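MsStt7d protein (Micromonas, PDB 4IX3) probably acts as an ATP-dependent protein kinase, a homologue of the state transition kinase Stt7 represented here by its catalytic domain. Local coordinates at residues B[275-289]-B[309-321]. Sequence-based numbering, arbitrary orientation.
Sequences LADYKAVGYDVNAFR and GAGWDLCQRLMEA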
ATOM      1  N   LEU B 275      16.903  18.744   1.348  1.00 18.40           N
ATOM      2  CA  LEU B 275      17.440  17.864   0.301  1.00 16.30           C
ATOM      3  C   LEU B 275      17.364  18.512  -1.084  1.00 17.32           C
ATOM      4  O   LEU B 275      18.225  18.250  -1.928  1.00 19.85           O
ATOM      5  CB  LEU B 275      16.733  16.501   0.295  1.00 19.07           C
ATOM      6  CG  LEU B 275      17.128  15.636   1.501  1.00 15.87           C
ATOM      7  CD1 LEU B 275      16.262  14.386   1.499  1.00 19.84           C
ATOM      8  CD2 LEU B 275      18.606  15.265   1.501  1.00 21.92           C
ATOM      9  N   ALA B 276      16.356  19.346  -1.334  1.00 19.58           N
ATOM     10  CA  ALA B 276      16.252  20.055  -2.606  1.00 20.56           C
ATOM     11  C   ALA B 276      17.423  21.017  -2.738  1.00 21.27           C
ATOM     12  O   ALA B 276      18.015  21.147  -3.816  1.00 22.14           O
ATOM     13  CB  ALA B 276      14.940  20.806  -2.638  1.00 22.06           C
ATOM     14  N   ASP B 277      17.742  21.720  -1.647  1.00 20.60           N
ATOM     15  CA  ASP B 277      18.863  22.670  -1.684  1.00 21.87           C
ATOM     16  C   ASP B 277      20.181  21.911  -1.828  1.00 22.89           C
ATOM     17  O   ASP B 277      21.067  22.350  -2.547  1.00 23.31           O
ATOM     18  CB  ASP B 277      18.894  23.511  -0.406  1.00 22.98           C
ATOM     19  CG  ASP B 277      17.981  24.732  -0.484  1.00 28.55           C
ATOM     20  OD1 ASP B 277      17.668  25.198  -1.604  1.00 34.38           O
ATOM     21  OD2 ASP B 277      17.568  25.223   0.587  1.00 29.90           O
ATOM     22  N   TYR B 278      20.278  20.753  -1.169  1.00 22.28           N
ATOM     23  CA  TYR B 278      21.471  19.905  -1.223  1.00 21.36           C
ATOM     24  C   TYR B 278      21.752  19.423  -2.650  1.00 22.43           C
ATOM     25  O   TYR B 278      22.860  19.572  -3.201  1.00 22.82           O
ATOM     26  CB  TYR B 278      21.296  18.731  -0.242  1.00 19.97           C
ATOM     27  CG  TYR B 278      22.481  17.785  -0.172  1.00 16.06           C
ATOM     28  CD1 TYR B 278      23.755  18.219   0.214  1.00 18.86           C
ATOM     29  CD2 TYR B 278      22.297  16.421  -0.387  1.00 16.73           C
ATOM     30  CE1 TYR B 278      24.809  17.313   0.315  1.00 19.88           C
ATOM     31  CE2 TYR B 278      23.335  15.512  -0.293  1.00 17.52           C
ATOM     32  CZ  TYR B 278      24.580  15.962   0.090  1.00 17.16           C
ATOM     33  OH  TYR B 278      25.656  15.087   0.190  1.00 19.17           O
ATOM     34  N   LYS B 279      20.691  18.975  -3.318  1.00 22.58           N
ATOM     35  CA  LYS B 279      20.796  18.582  -4.709  1.00 24.32           C
ATOM     36  C   LYS B 279      21.206  19.780  -5.572  1.00 26.32           C
ATOM     37  O   LYS B 279      22.073  19.665  -6.448  1.00 28.60           O
ATOM     38  CB  LYS B 279      19.424  18.064  -5.160  1.00 22.69           C
ATOM     39  CG  LYS B 279      19.327  17.797  -6.656  1.00 27.34           C
ATOM     40  CD  LYS B 279      18.016  17.081  -6.963  1.00 29.48           C
ATOM     41  CE  LYS B 279      17.682  17.188  -8.444  1.00 39.34           C
ATOM     42  NZ  LYS B 279      18.826  16.698  -9.252  1.00 59.36           N
ATOM     43  N   ALA B 280      20.560  20.919  -5.332  1.00 24.02           N
ATOM     44  CA  ALA B 280      20.796  22.120  -6.143  1.00 26.62           C
ATOM     45  C   ALA B 280      22.262  22.592  -6.060  1.00 26.68           C
ATOM     46  O   ALA B 280      22.761  23.168  -7.017  1.00 29.19           O
ATOM     47  CB  ALA B 280      19.822  23.219  -5.730  1.00 25.56           C
ATOM     48  N   VAL B 281      22.974  22.344  -4.959  1.00 27.03           N
ATOM     49  CA  VAL B 281      24.393  22.758  -4.860  1.00 30.02           C
ATOM     50  C   VAL B 281      25.354  21.593  -5.126  1.00 30.67           C
ATOM     51  O   VAL B 281      26.537  21.613  -4.728  1.00 34.73           O
ATOM     52  CB  VAL B 281      24.737  23.453  -3.522  1.00 27.39           C
ATOM     53  CG1 VAL B 281      23.837  24.661  -3.291  1.00 33.25           C
ATOM     54  CG2 VAL B 281      24.657  22.457  -2.358  1.00 28.96           C
ATOM     55  N   GLY B 282      24.810  20.569  -5.783  1.00 27.49           N
ATOM     56  CA  GLY B 282      25.601  19.467  -6.311  1.00 28.56           C
ATOM     57  C   GLY B 282      25.928  18.450  -5.236  1.00 24.81           C
ATOM     58  O   GLY B 282      26.978  17.832  -5.293  1.00 28.48           O
ATOM     59  N   TYR B 283      25.005  18.223  -4.298  1.00 26.15           N
ATOM     60  CA  TYR B 283      25.209  17.253  -3.212  1.00 23.62           C
ATOM     61  C   TYR B 283      26.526  17.461  -2.466  1.00 23.17           C
ATOM     62  O   TYR B 283      27.255  16.500  -2.164  1.00 22.74           O
ATOM     63  CB  TYR B 283      25.185  15.822  -3.758  1.00 22.10           C
ATOM     64  CG  TYR B 283      23.961  15.516  -4.574  1.00 24.98           C
ATOM     65  CD1 TYR B 283      22.773  15.079  -3.971  1.00 22.13           C
ATOM     66  CD2 TYR B 283      24.003  15.646  -5.970  1.00 27.85           C
ATOM     67  CE1 TYR B 283      21.666  14.780  -4.782  1.00 26.09           C
ATOM     68  CE2 TYR B 283      22.917  15.347  -6.758  1.00 27.02           C
ATOM     69  CZ  TYR B 283      21.747  14.924  -6.169  1.00 27.65           C
ATOM     70  OH  TYR B 283      20.685  14.638  -6.983  1.00 29.92           O
ATOM     71  N   ASP B 284      26.785  18.726  -2.140  1.00 23.36           N
ATOM     72  CA  ASP B 284      28.056  19.167  -1.595  1.00 24.17           C
ATOM     73  C   ASP B 284      27.668  19.912  -0.325  1.00 23.66           C
ATOM     74  O   ASP B 284      27.075  21.009  -0.351  1.00 25.27           O
ATOM     75  CB  ASP B 284      28.759  20.081  -2.618  1.00 25.55           C
ATOM     76  CG  ASP B 284      30.088  20.638  -2.125  1.00 28.81           C
ATOM     77  OD1 ASP B 284      30.303  20.793  -0.910  1.00 31.16           O
ATOM     78  OD2 ASP B 284      30.904  21.022  -2.989  1.00 40.10           O
ATOM     79  N   VAL B 285      27.943  19.267   0.796  1.00 24.35           N
ATOM     80  CA  VAL B 285      27.590  19.800   2.093  1.00 23.75           C
ATOM     81  C   VAL B 285      28.253  21.174   2.377  1.00 26.34           C
ATOM     82  O   VAL B 285      27.633  22.071   2.937  1.00 26.53           O
ATOM     83  CB  VAL B 285      27.921  18.700   3.127  1.00 25.33           C
ATOM     84  CG1 VAL B 285      28.228  19.235   4.504  1.00 31.71           C
ATOM     85  CG2 VAL B 285      26.874  17.602   3.167  1.00 21.79           C
ATOM     86  N   ASN B 286      29.513  21.358   1.981  1.00 25.14           N
ATOM     87  CA  ASN B 286      30.192  22.642   2.187  1.00 25.86           C
ATOM     88  C   ASN B 286      29.631  23.747   1.326  1.00 26.71           C
ATOM     89  O   ASN B 286      29.480  24.882   1.791  1.00 28.34           O
ATOM     90  CB  ASN B 286      31.693  22.476   2.007  1.00 26.64           C
ATOM     91  CG  ASN B 286      32.305  21.672   3.144  1.00 27.26           C
ATOM     92  OD1 ASN B 286      31.718  21.545   4.228  1.00 31.20           O
ATOM     93  ND2 ASN B 286      33.482  21.125   2.907  1.00 30.52           N
ATOM     94  N   ALA B 287      29.137  23.357   0.154  1.00 26.49           N
ATOM     95  CA  ALA B 287      28.431  24.312  -0.699  1.00 26.05           C
ATOM     96  C   ALA B 287      27.066  24.672  -0.114  1.00 26.74           C
ATOM     97  O   ALA B 287      26.659  25.835  -0.135  1.00 32.76           O
ATOM     98  CB  ALA B 287      28.326  23.802  -2.111  1.00 27.51           C
ATOM     99  N   PHE B 288      26.408  23.700   0.512  1.00 26.63           N
ATOM    100  CA  PHE B 288      25.188  24.023   1.224  1.00 26.97           C
ATOM    101  C   PHE B 288      25.444  25.033   2.342  1.00 25.61           C
ATOM    102  O   PHE B 288      24.715  26.035   2.465  1.00 27.66           O
ATOM    103  CB  PHE B 288      24.506  22.771   1.791  1.00 22.97           C
ATOM    104  CG  PHE B 288      23.334  23.112   2.666  1.00 24.06           C
ATOM    105  CD1 PHE B 288      22.055  23.239   2.119  1.00 23.53           C
ATOM    106  CD2 PHE B 288      23.501  23.338   4.032  1.00 22.62           C
ATOM    107  CE1 PHE B 288      20.986  23.606   2.908  1.00 25.30           C
ATOM    108  CE2 PHE B 288      22.421  23.726   4.812  1.00 24.06           C
ATOM    109  CZ  PHE B 288      21.170  23.884   4.243  1.00 23.76           C
ATOM    110  N   ARG B 289      26.466  24.752   3.157  1.00 25.78           N
ATOM    111  CA  ARG B 289      26.817  25.631   4.274  1.00 25.68           C
ATOM    112  C   ARG B 289      27.167  27.039   3.794  1.00 28.82           C
ATOM    113  O   ARG B 289      26.672  28.012   4.363  1.00 35.12           O
ATOM    114  CB  ARG B 289      27.947  25.028   5.128  1.00 24.98           C
ATOM    115  CG  ARG B 289      27.548  23.690   5.723  1.00 24.57           C
ATOM    116  CD  ARG B 289      28.813  22.905   6.002  1.00 26.51           C
ATOM    117  NE  ARG B 289      29.459  23.393   7.216  1.00 30.35           N
ATOM    118  CZ  ARG B 289      30.593  22.898   7.703  1.00 27.78           C
ATOM    119  NH1 ARG B 289      31.272  21.953   7.049  1.00 34.24           N
ATOM    120  NH2 ARG B 289      31.021  23.326   8.875  1.00 29.63           N
ATOM    121  N   GLY B 309      32.936  20.606  12.558  1.00 14.13           N
ATOM    122  CA  GLY B 309      31.987  20.195  11.531  1.00 16.14           C
ATOM    123  C   GLY B 309      31.961  18.678  11.305  1.00 13.24           C
ATOM    124  O   GLY B 309      31.659  18.231  10.200  1.00 15.34           O
ATOM    125  N   ALA B 310      32.286  17.886  12.322  1.00 14.02           N
ATOM    126  CA  ALA B 310      32.350  16.447  12.137  1.00 14.34           C
ATOM    127  C   ALA B 310      31.027  15.888  11.612  1.00 13.22           C
ATOM    128  O   ALA B 310      31.009  14.994  10.755  1.00 13.78           O
ATOM    129  CB  ALA B 310      32.735  15.777  13.470  1.00 15.76           C
ATOM    130  N   GLY B 311      29.916  16.365  12.159  1.00 13.87           N
ATOM    131  CA  GLY B 311      28.608  15.838  11.745  1.00 13.93           C
ATOM    132  C   GLY B 311      28.309  16.173  10.291  1.00 14.43           C
ATOM    133  O   GLY B 311      27.774  15.339   9.543  1.00 13.02           O
ATOM    134  N   TRP B 312      28.594  17.407   9.863  1.00 14.48           N
ATOM    135  CA  TRP B 312      28.485  17.708   8.436  1.00 14.93           C
ATOM    136  C   TRP B 312      29.303  16.738   7.618  1.00 14.66           C
ATOM    137  O   TRP B 312      28.870  16.321   6.523  1.00 15.33           O
ATOM    138  CB  TRP B 312      28.962  19.121   8.119  1.00 15.02           C
ATOM    139  CG  TRP B 312      28.014  20.193   8.558  1.00 16.04           C
ATOM    140  CD1 TRP B 312      28.240  21.194   9.481  1.00 16.08           C
ATOM    141  CD2 TRP B 312      26.699  20.470   7.976  1.00 16.49           C
ATOM    142  NE1 TRP B 312      27.189  22.072   9.497  1.00 17.75           N
ATOM    143  CE2 TRP B 312      26.199  21.661   8.656  1.00 18.34           C
ATOM    144  CE3 TRP B 312      25.907  19.840   7.019  1.00 19.01           C
ATOM    145  CZ2 TRP B 312      24.952  22.205   8.364  1.00 21.64           C
ATOM    146  CZ3 TRP B 312      24.665  20.408   6.720  1.00 21.25           C
ATOM    147  CH2 TRP B 312      24.197  21.564   7.376  1.00 22.49           C
ATOM    148  N   ASP B 313      30.542  16.457   8.029  1.00 14.20           N
ATOM    149  CA  ASP B 313      31.383  15.601   7.243  1.00 14.18           C
ATOM    150  C   ASP B 313      30.769  14.202   7.155  1.00 13.95           C
ATOM    151  O   ASP B 313      30.831  13.579   6.103  1.00 14.26           O
ATOM    152  CB  ASP B 313      32.815  15.500   7.810  1.00 16.47           C
ATOM    153  CG  ASP B 313      33.749  14.820   6.817  1.00 20.40           C
ATOM    154  OD1 ASP B 313      34.097  13.640   7.027  1.00 18.68           O
ATOM    155  OD2 ASP B 313      34.086  15.429   5.763  1.00 27.82           O
ATOM    156  N   LEU B 314      30.235  13.683   8.258  1.00 12.64           N
ATOM    157  CA  LEU B 314      29.674  12.319   8.229  1.00 12.44           C
ATOM    158  C   LEU B 314      28.431  12.272   7.344  1.00 12.16           C
ATOM    159  O   LEU B 314      28.221  11.331   6.573  1.00 13.16           O
ATOM    160  CB  LEU B 314      29.336  11.842   9.651  1.00 13.17           C
ATOM    161  CG  LEU B 314      28.662  10.470   9.729  1.00 12.21           C
ATOM    162  CD1 LEU B 314      29.427   9.368   8.991  1.00 13.25           C
ATOM    163  CD2 LEU B 314      28.374  10.100  11.189  1.00 13.87           C
ATOM    164  N   CYS B 315      27.594  13.284   7.444  1.00 12.95           N
ATOM    165  CA  CYS B 315      26.473  13.426   6.505  0.50 13.00           C
ATOM    166  C   CYS B 315      26.980  13.417   5.068  1.00 13.24           C
ATOM    167  O   CYS B 315      26.419  12.726   4.228  1.00 14.06           O
ATOM    168  CB  CYS B 315      25.647  14.697   6.748  0.50 13.66           C
ATOM    169  SG  CYS B 315      24.585  14.624   8.196  0.50 12.20           S
ATOM    170  N   GLN B 316      28.028  14.185   4.748  1.00 13.99           N
ATOM    171  CA  GLN B 316      28.569  14.198   3.392  1.00 14.00           C
ATOM    172  C   GLN B 316      28.992  12.782   2.971  1.00 12.06           C
ATOM    173  O   GLN B 316      28.730  12.337   1.842  1.00 13.88           O
ATOM    174  CB  GLN B 316      29.780  15.138   3.267  1.00 15.81           C
ATOM    175  CG  GLN B 316      30.422  15.087   1.870  1.00 17.54           C
ATOM    176  CD  GLN B 316      29.488  15.655   0.825  1.00 19.63           C
ATOM    177  OE1 GLN B 316      28.646  14.952   0.238  1.00 21.96           O
ATOM    178  NE2 GLN B 316      29.600  16.951   0.610  1.00 19.09           N
ATOM    179  N   ARG B 317      29.643  12.058   3.882  1.00 12.40           N
ATOM    180  CA  ARG B 317      30.080  10.687   3.571  1.00 13.59           C
ATOM    181  C   ARG B 317      28.914   9.745   3.269  1.00 12.38           C
ATOM    182  O   ARG B 317      28.968   8.979   2.317  1.00 13.04           O
ATOM    183  CB  ARG B 317      30.852  10.068   4.766  1.00 13.59           C
ATOM    184  CG  ARG B 317      32.151  10.777   5.178  1.00 16.49           C
ATOM    185  CD  ARG B 317      33.089  10.628   4.027  1.00 15.81           C
ATOM    186  NE  ARG B 317      33.388   9.202   3.764  1.00 16.50           N
ATOM    187  CZ  ARG B 317      33.183   8.593   2.595  1.00 17.98           C
ATOM    188  NH1 ARG B 317      32.757   9.267   1.527  1.00 16.68           N
ATOM    189  NH2 ARG B 317      33.455   7.299   2.471  1.00 19.21           N
ATOM    190  N   LEU B 318      27.869   9.831   4.081  1.00 11.66           N
ATOM    191  CA  LEU B 318      26.715   8.961   3.897  1.00 11.22           C
ATOM    192  C   LEU B 318      25.853   9.376   2.702  1.00 12.48           C
ATOM    193  O   LEU B 318      25.008   8.586   2.261  1.00 13.01           O
ATOM    194  CB  LEU B 318      25.847   9.020   5.172  1.00 12.06           C
ATOM    195  CG  LEU B 318      26.440   8.279   6.408  1.00 11.54           C
ATOM    196  CD1 LEU B 318      25.649   8.590   7.646  1.00 12.93           C
ATOM    197  CD2 LEU B 318      26.458   6.752   6.161  1.00 13.96           C
ATOM    198  N   MET B 319      26.011  10.612   2.229  1.00 12.27           N
ATOM    199  CA  MET B 319      25.113  11.189   1.222  1.00 12.09           C
ATOM    200  C   MET B 319      25.863  11.667  -0.020  1.00 13.15           C
ATOM    201  O   MET B 319      25.386  12.570  -0.742  1.00 15.57           O
ATOM    202  CB  MET B 319      24.232  12.257   1.862  1.00 12.26           C
ATOM    203  CG  MET B 319      23.452  11.711   3.067  1.00 13.88           C
ATOM    204  SD  MET B 319      22.277  12.846   3.786  1.00 14.38           S
ATOM    205  CE  MET B 319      20.968  12.700   2.563  1.00 18.35           C
ATOM    206  N   GLU B 320      27.001  11.045  -0.312  1.00 12.47           N
ATOM    207  CA  GLU B 320      27.666  11.399  -1.572  1.00 13.96           C
ATOM    208  C   GLU B 320      26.725  11.081  -2.744  1.00 14.89           C
ATOM    209  O   GLU B 320      26.032  10.043  -2.737  1.00 16.08           O
ATOM    210  CB  GLU B 320      28.971  10.614  -1.751  1.00 14.75           C
ATOM    211  CG  GLU B 320      30.150  11.120  -0.953  1.00 17.70           C
ATOM    212  CD  GLU B 320      30.645  12.453  -1.512  1.00 20.00           C
ATOM    213  OE1 GLU B 320      30.333  12.840  -2.672  1.00 20.71           O
ATOM    214  OE2 GLU B 320      31.504  13.051  -0.848  1.00 24.66           O
ATOM    215  N   ALA B 321      26.766  11.893  -3.790  1.00 15.20           N
ATOM    216  CA  ALA B 321      25.899  11.690  -4.939  1.00 19.25           C
ATOM    217  C   ALA B 321      26.161  10.348  -5.613  1.00 16.93           C
ATOM    218  O   ALA B 321      25.225   9.633  -6.005  1.00 20.25           O
ATOM    219  CB  ALA B 321      26.094  12.836  -5.922  1.00 22.17           C
TER
HETATM  220  O   HOH W   1      28.249  14.304  -3.522  1.00 21.93           O
HETATM  221  O   HOH W   2      32.972  19.412   7.964  1.00 28.22           O
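Arg289 lies flat on Trp312 in the helical C-terminal lobe of this protein kinase fold, where the C-terminal end of helix 268-280, the turn after it and the start of helix 285-291 pack against the second half of helix 302-318 and the chain that follows it. The guanidinium and indole planes are 18° apart, a cation-pi stack with centres separated by 3.9 Å. Arg289 CD stands over the five-membered ring, 3.7 Å from its centroid, in a CH-pi contact. The bend at chi3 (77°) turns the guanidinium back across the indole, where Asn286 OD1 accepts from NH1 and a water links NH1 to Gly309 O. Val285 CG1 touches Trp312 CE3 at 3.5 Å, and Phe288 CE2 reaches CH2 of the same indole. At the far end of the interface, Tyr278 donates from OH to Met319 O (2.7 Å), approaching from above the carbonyl plane. Its CG is anti to the backbone N (chi1 -179°), which carries the hydroxyl to the chain leaving helix 302-318. Beside it Leu275 CD2 meets Met319 CE, while Ala321 CB rests against Tyr283 CD2 at 3.5 Å. A second water donates to Tyr283 O and Glu320 OE1 and accepts from Ala321 N at 2.8 Å. A Schellman motif with Gly282 at C-prime ends the first helix, and Asp284 is the N-cap of the next, its OD1 accepting from Ala287 N. Farther out, Trp251 and Leu258 of helix 246-261 back Met319, and Trp312 NE1 donates to Asp305 OD1.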